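Local coordinates for protein hydrolase (Thermus thermophilus, PDB 1UFO) that is of unknown substrate but has the alpha/beta hydrolase fold and probably works as a serine hydrolase, at residues P106-H120 with F127-P141. Residues are numbered along the deposited sequence; the frame is centred on the assembly and turned at random.
Sequences PLFLAGGSLGAFVAH and FRPRGVLAFIGSGFP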
loop_
_atom_site.group_PDB
_atom_site.type_symbol
_atom_site.label_atom_id
_atom_site.label_comp_id
_atom_site.label_asym_id
_atom_site.label_seq_id
_atom_site.Cartn_x
_atom_site.Cartn_y
_atom_site.Cartn_z
ATOM N N PRO A 106 -19.255 10.286 6.375
ATOM C CA PRO A 106 -18.023 9.872 7.080
ATOM C C PRO A 106 -16.900 10.795 6.608
ATOM O O PRO A 106 -16.794 11.056 5.399
ATOM C CB PRO A 106 -17.788 8.491 6.549
ATOM C CG PRO A 106 -19.154 7.955 6.267
ATOM C CD PRO A 106 -19.884 9.146 5.670
ATOM N N LEU A 107 -16.040 11.208 7.560
ATOM C CA LEU A 107 -14.977 12.138 7.198
ATOM C C LEU A 107 -13.610 11.505 7.370
ATOM O O LEU A 107 -13.324 10.850 8.416
ATOM C CB LEU A 107 -15.052 13.435 8.026
ATOM C CG LEU A 107 -14.016 14.519 7.541
ATOM C CD1 LEU A 107 -14.507 15.948 7.550
ATOM C CD2 LEU A 107 -12.801 14.327 8.502
ATOM N N PHE A 108 -12.792 11.709 6.342
ATOM C CA PHE A 108 -11.404 11.232 6.332
ATOM C C PHE A 108 -10.497 12.413 6.166
ATOM O O PHE A 108 -10.922 13.474 5.685
ATOM C CB PHE A 108 -11.177 10.313 5.140
ATOM C CG PHE A 108 -11.973 9.080 5.189
ATOM C CD1 PHE A 108 -13.251 9.013 4.643
ATOM C CD2 PHE A 108 -11.425 7.960 5.777
ATOM C CE1 PHE A 108 -13.992 7.793 4.692
ATOM C CE2 PHE A 108 -12.127 6.725 5.836
ATOM C CZ PHE A 108 -13.406 6.626 5.298
ATOM N N LEU A 109 -9.249 12.263 6.608
ATOM C CA LEU A 109 -8.265 13.350 6.384
ATOM C C LEU A 109 -7.129 12.860 5.454
ATOM O O LEU A 109 -6.758 11.664 5.505
ATOM C CB LEU A 109 -7.569 13.731 7.675
ATOM C CG LEU A 109 -8.368 14.224 8.827
ATOM C CD1 LEU A 109 -7.308 14.535 10.005
ATOM C CD2 LEU A 109 -9.089 15.551 8.431
ATOM N N ALA A 110 -6.575 13.770 4.658
ATOM C CA ALA A 110 -5.361 13.454 3.873
ATOM C C ALA A 110 -4.461 14.640 4.087
ATOM O O ALA A 110 -4.935 15.770 4.121
ATOM C CB ALA A 110 -5.672 13.262 2.421
ATOM N N GLY A 111 -3.163 14.403 4.340
ATOM C CA GLY A 111 -2.263 15.543 4.455
ATOM C C GLY A 111 -1.012 15.226 3.640
ATOM O O GLY A 111 -0.614 14.053 3.616
ATOM N N GLY A 112 -0.397 16.234 3.007
ATOM C CA GLY A 112 0.859 16.026 2.277
ATOM C C GLY A 112 1.973 16.832 2.911
ATOM O O GLY A 112 1.824 18.021 3.125
ATOM N N SER A 113 3.049 16.149 3.323
ATOM C CA SER A 113 4.232 16.805 3.925
ATOM C C SER A 113 3.786 17.560 5.202
ATOM O O SER A 113 3.370 16.934 6.183
ATOM C CB SER A 113 4.897 17.674 2.821
ATOM O OG SER A 113 6.193 18.065 3.211
ATOM N N LEU A 114 3.882 18.903 5.287
ATOM C CA LEU A 114 3.502 19.585 6.514
ATOM C C LEU A 114 2.050 19.249 6.819
ATOM O O LEU A 114 1.680 19.147 7.982
ATOM C CB LEU A 114 3.717 21.092 6.354
ATOM C CG LEU A 114 3.516 21.842 7.665
ATOM C CD1 LEU A 114 4.601 21.527 8.693
ATOM C CD2 LEU A 114 3.448 23.350 7.345
ATOM N N GLY A 115 1.228 19.066 5.806
ATOM C CA GLY A 115 -0.178 18.697 6.048
ATOM C C GLY A 115 -0.324 17.309 6.722
ATOM O O GLY A 115 -1.263 17.108 7.482
ATOM N N ALA A 116 0.647 16.407 6.472
ATOM C CA ALA A 116 0.619 15.089 7.114
ATOM C C ALA A 116 0.947 15.286 8.598
ATOM O O ALA A 116 0.360 14.619 9.491
ATOM C CB ALA A 116 1.654 14.174 6.456
ATOM N N PHE A 117 1.875 16.223 8.892
ATOM C CA PHE A 117 2.205 16.478 10.291
ATOM C C PHE A 117 0.998 17.096 10.996
ATOM O O PHE A 117 0.736 16.781 12.153
ATOM C CB PHE A 117 3.422 17.452 10.363
ATOM C CG PHE A 117 3.831 17.740 11.773
ATOM C CD1 PHE A 117 4.523 16.776 12.517
ATOM C CD2 PHE A 117 3.526 18.984 12.364
ATOM C CE1 PHE A 117 4.906 17.026 13.827
ATOM C CE2 PHE A 117 3.933 19.260 13.667
ATOM C CZ PHE A 117 4.619 18.267 14.408
ATOM N N VAL A 118 0.280 17.990 10.289
ATOM C CA VAL A 118 -0.928 18.586 10.870
ATOM C C VAL A 118 -1.945 17.487 11.166
ATOM O O VAL A 118 -2.628 17.553 12.173
ATOM C CB VAL A 118 -1.506 19.639 9.908
ATOM C CG1 VAL A 118 -2.916 20.189 10.464
ATOM C CG2 VAL A 118 -0.526 20.794 9.853
ATOM N N ALA A 119 -2.110 16.515 10.257
ATOM C CA ALA A 119 -3.028 15.382 10.523
ATOM C C ALA A 119 -2.615 14.706 11.851
ATOM O O ALA A 119 -3.494 14.326 12.669
ATOM C CB ALA A 119 -2.971 14.390 9.307
ATOM N N HIS A 120 -1.313 14.513 12.057
ATOM C CA HIS A 120 -0.835 13.942 13.318
ATOM C C HIS A 120 -1.188 14.824 14.527
ATOM O O HIS A 120 -1.656 14.299 15.551
ATOM C CB HIS A 120 0.665 13.716 13.202
ATOM C CG HIS A 120 0.996 12.400 12.591
ATOM N ND1 HIS A 120 1.014 11.218 13.309
ATOM C CD2 HIS A 120 1.369 12.075 11.314
ATOM C CE1 HIS A 120 1.396 10.236 12.505
ATOM N NE2 HIS A 120 1.615 10.723 11.288
ATOM N N PHE A 127 -8.848 14.367 17.705
ATOM C CA PHE A 127 -9.813 14.475 16.584
ATOM C C PHE A 127 -9.936 13.028 16.027
ATOM O O PHE A 127 -8.921 12.353 15.848
ATOM C CB PHE A 127 -9.285 15.452 15.517
ATOM C CG PHE A 127 -10.207 15.578 14.369
ATOM C CD1 PHE A 127 -11.506 16.074 14.578
ATOM C CD2 PHE A 127 -9.837 15.164 13.142
ATOM C CE1 PHE A 127 -12.432 16.140 13.535
ATOM C CE2 PHE A 127 -10.785 15.241 12.072
ATOM C CZ PHE A 127 -12.073 15.729 12.312
ATOM N N ARG A 128 -11.176 12.562 15.760
ATOM C CA ARG A 128 -11.396 11.182 15.390
ATOM C C ARG A 128 -12.108 10.972 14.048
ATOM O O ARG A 128 -13.328 10.652 14.017
ATOM C CB ARG A 128 -12.176 10.489 16.511
ATOM C CG ARG A 128 -11.443 10.451 17.851
ATOM C CD ARG A 128 -10.316 9.396 17.887
ATOM N NE ARG A 128 -9.488 9.460 19.089
ATOM C CZ ARG A 128 -9.789 8.975 20.292
ATOM N NH1 ARG A 128 -8.920 9.163 21.296
ATOM N NH2 ARG A 128 -10.921 8.266 20.496
ATOM N N PRO A 129 -11.396 11.172 12.927
ATOM C CA PRO A 129 -11.974 10.967 11.595
ATOM C C PRO A 129 -12.042 9.432 11.390
ATOM O O PRO A 129 -11.551 8.643 12.215
ATOM C CB PRO A 129 -10.989 11.619 10.649
ATOM C CG PRO A 129 -9.616 11.367 11.363
ATOM C CD PRO A 129 -9.942 11.475 12.868
ATOM N N ARG A 130 -12.626 9.011 10.277
ATOM C CA ARG A 130 -12.750 7.606 9.986
ATOM C C ARG A 130 -11.427 6.998 9.511
ATOM O O ARG A 130 -11.304 5.778 9.499
ATOM C CB ARG A 130 -13.844 7.392 8.927
ATOM C CG ARG A 130 -15.215 7.566 9.598
ATOM C CD ARG A 130 -15.579 6.230 10.398
ATOM N NE ARG A 130 -15.722 5.131 9.442
ATOM C CZ ARG A 130 -16.857 4.834 8.800
ATOM N NH1 ARG A 130 -16.868 3.809 7.930
ATOM N NH2 ARG A 130 -17.986 5.530 9.050
ATOM N N GLY A 131 -10.488 7.836 9.035
ATOM C CA GLY A 131 -9.210 7.283 8.574
ATOM C C GLY A 131 -8.383 8.454 8.112
ATOM O O GLY A 131 -8.912 9.549 7.858
ATOM N N VAL A 132 -7.068 8.248 8.043
ATOM C CA VAL A 132 -6.169 9.352 7.661
ATOM C C VAL A 132 -5.119 8.849 6.692
ATOM O O VAL A 132 -4.584 7.734 6.908
ATOM C CB VAL A 132 -5.388 9.818 8.939
ATOM C CG1 VAL A 132 -4.328 10.882 8.555
ATOM C CG2 VAL A 132 -6.387 10.482 9.956
ATOM N N LEU A 133 -4.863 9.646 5.626
ATOM C CA LEU A 133 -3.754 9.351 4.696
ATOM C C LEU A 133 -2.680 10.400 4.986
ATOM O O LEU A 133 -2.920 11.598 4.957
ATOM C CB LEU A 133 -4.180 9.513 3.214
ATOM C CG LEU A 133 -5.406 8.665 2.837
ATOM C CD1 LEU A 133 -5.693 8.942 1.340
ATOM C CD2 LEU A 133 -5.085 7.155 2.959
ATOM N N ALA A 134 -1.456 9.938 5.293
ATOM C CA ALA A 134 -0.342 10.837 5.556
ATOM C C ALA A 134 0.659 10.583 4.426
ATOM O O ALA A 134 1.401 9.590 4.407
ATOM C CB ALA A 134 0.288 10.477 6.959
ATOM N N PHE A 135 0.651 11.526 3.458
ATOM C CA PHE A 135 1.518 11.397 2.320
ATOM C C PHE A 135 2.828 12.158 2.552
ATOM O O PHE A 135 2.809 13.251 3.080
ATOM C CB PHE A 135 0.891 12.054 1.104
ATOM C CG PHE A 135 -0.312 11.366 0.574
ATOM C CD1 PHE A 135 -1.609 11.782 0.951
ATOM C CD2 PHE A 135 -0.191 10.334 -0.397
ATOM C CE1 PHE A 135 -2.736 11.203 0.380
ATOM C CE2 PHE A 135 -1.306 9.757 -0.967
ATOM C CZ PHE A 135 -2.611 10.184 -0.590
ATOM N N ILE A 136 3.932 11.515 2.176
ATOM C CA ILE A 136 5.282 12.117 2.208
ATOM C C ILE A 136 5.587 12.961 3.450
ATOM O O ILE A 136 6.119 14.062 3.382
ATOM C CB ILE A 136 5.551 12.922 0.855
ATOM C CG1 ILE A 136 4.675 14.199 0.751
ATOM C CG2 ILE A 136 5.310 11.929 -0.341
ATOM C CD1 ILE A 136 5.045 14.939 -0.644
ATOM N N GLY A 137 5.291 12.369 4.595
ATOM C CA GLY A 137 5.424 13.096 5.838
ATOM C C GLY A 137 5.790 12.278 7.045
ATOM O O GLY A 137 6.213 11.126 6.934
ATOM N N SER A 138 5.555 12.889 8.206
ATOM C CA SER A 138 5.982 12.309 9.469
ATOM C C SER A 138 5.222 12.909 10.637
ATOM O O SER A 138 4.630 14.015 10.508
ATOM C CB SER A 138 7.478 12.618 9.600
ATOM O OG SER A 138 7.974 12.316 10.909
ATOM N N GLY A 139 5.193 12.150 11.730
ATOM C CA GLY A 139 4.560 12.552 12.984
ATOM C C GLY A 139 5.509 13.270 13.959
ATOM O O GLY A 139 5.118 13.568 15.079
ATOM N N PHE A 140 6.734 13.488 13.528
ATOM C CA PHE A 140 7.699 14.234 14.262
ATOM C C PHE A 140 8.058 15.442 13.449
ATOM O O PHE A 140 8.102 15.393 12.220
ATOM C CB PHE A 140 9.008 13.454 14.476
ATOM C CG PHE A 140 8.881 12.313 15.447
ATOM C CD1 PHE A 140 8.385 11.049 15.062
ATOM C CD2 PHE A 140 9.223 12.519 16.773
ATOM C CE1 PHE A 140 8.233 10.024 16.032
ATOM C CE2 PHE A 140 9.080 11.514 17.727
ATOM C CZ PHE A 140 8.589 10.274 17.382
ATOM N N PRO A 141 8.372 16.569 14.135
ATOM C CA PRO A 141 8.777 17.780 13.420
ATOM C C PRO A 141 10.181 17.552 12.878
ATOM O O PRO A 141 10.877 16.651 13.321
ATOM C CB PRO A 141 8.754 18.878 14.473
ATOM C CG PRO A 141 9.136 18.123 15.733
ATOM C CD PRO A 141 8.354 16.768 15.596
HETATM O O HOH W 1 5.521 15.785 7.669
#
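With CG of Phe117 trans to its backbone N (chi1 -179°), the ring leaves the helix toward 138-141, where O of Ser138 lies at the ring edge, near its plane, 3.4 Å from CD1 of Phe117. CE1 of the same ring reaches N of Pro141 at 3.5 Å, and Tyr82 packs against it edge-to-face. An alanine in place of Phe117 would probably open a gap beside Ser138 and Pro141 and let the 138-141 loop shift. Three residues on, the His120 ring turns one face to Gly139, whose CA sits over the ring centre, 3.6 Å from the centroid, a CH-pi contact. Both ring nitrogens of His120 are engaged, by Tyr170 and His177, which fixes the ring's rotation.

Strands 107-112 and 132-135 run parallel, joined through helix 114-124 as a beta-alpha-beta crossover. Six backbone hydrogen bonds join the segments, from Arg130 N to Leu107 O (2.7 Å) at one end to Ser113 N to Phe135 O (2.9 Å) at the other. On the helix-covered face, CB of Ala116 meets CB of Ala134 at 4.0 Å and CB of Ala119 touches CG1 of Val132, small groups that bring the helix close. Near the start of strand 107-112, CB of Arg130 makes a CH-pi contact over one face of the Phe108 ring, offset toward the rim, 3.9 Å from its centroid.

Gly111, Ser113 and Gly115 fit a GxSxG nucleophile elbow. The backbone of Ser113 (phi 60°, psi -116°) has the strained conformation expected of such an elbow, and its OG bonds His217, consistent with a Ser-His-Asp triad completed by Asp183. A water bridges Ser113 O and Ser138 N, so backbone pairing and this water together tie the putative nucleophile's turn to the neighbouring strand and its following loop.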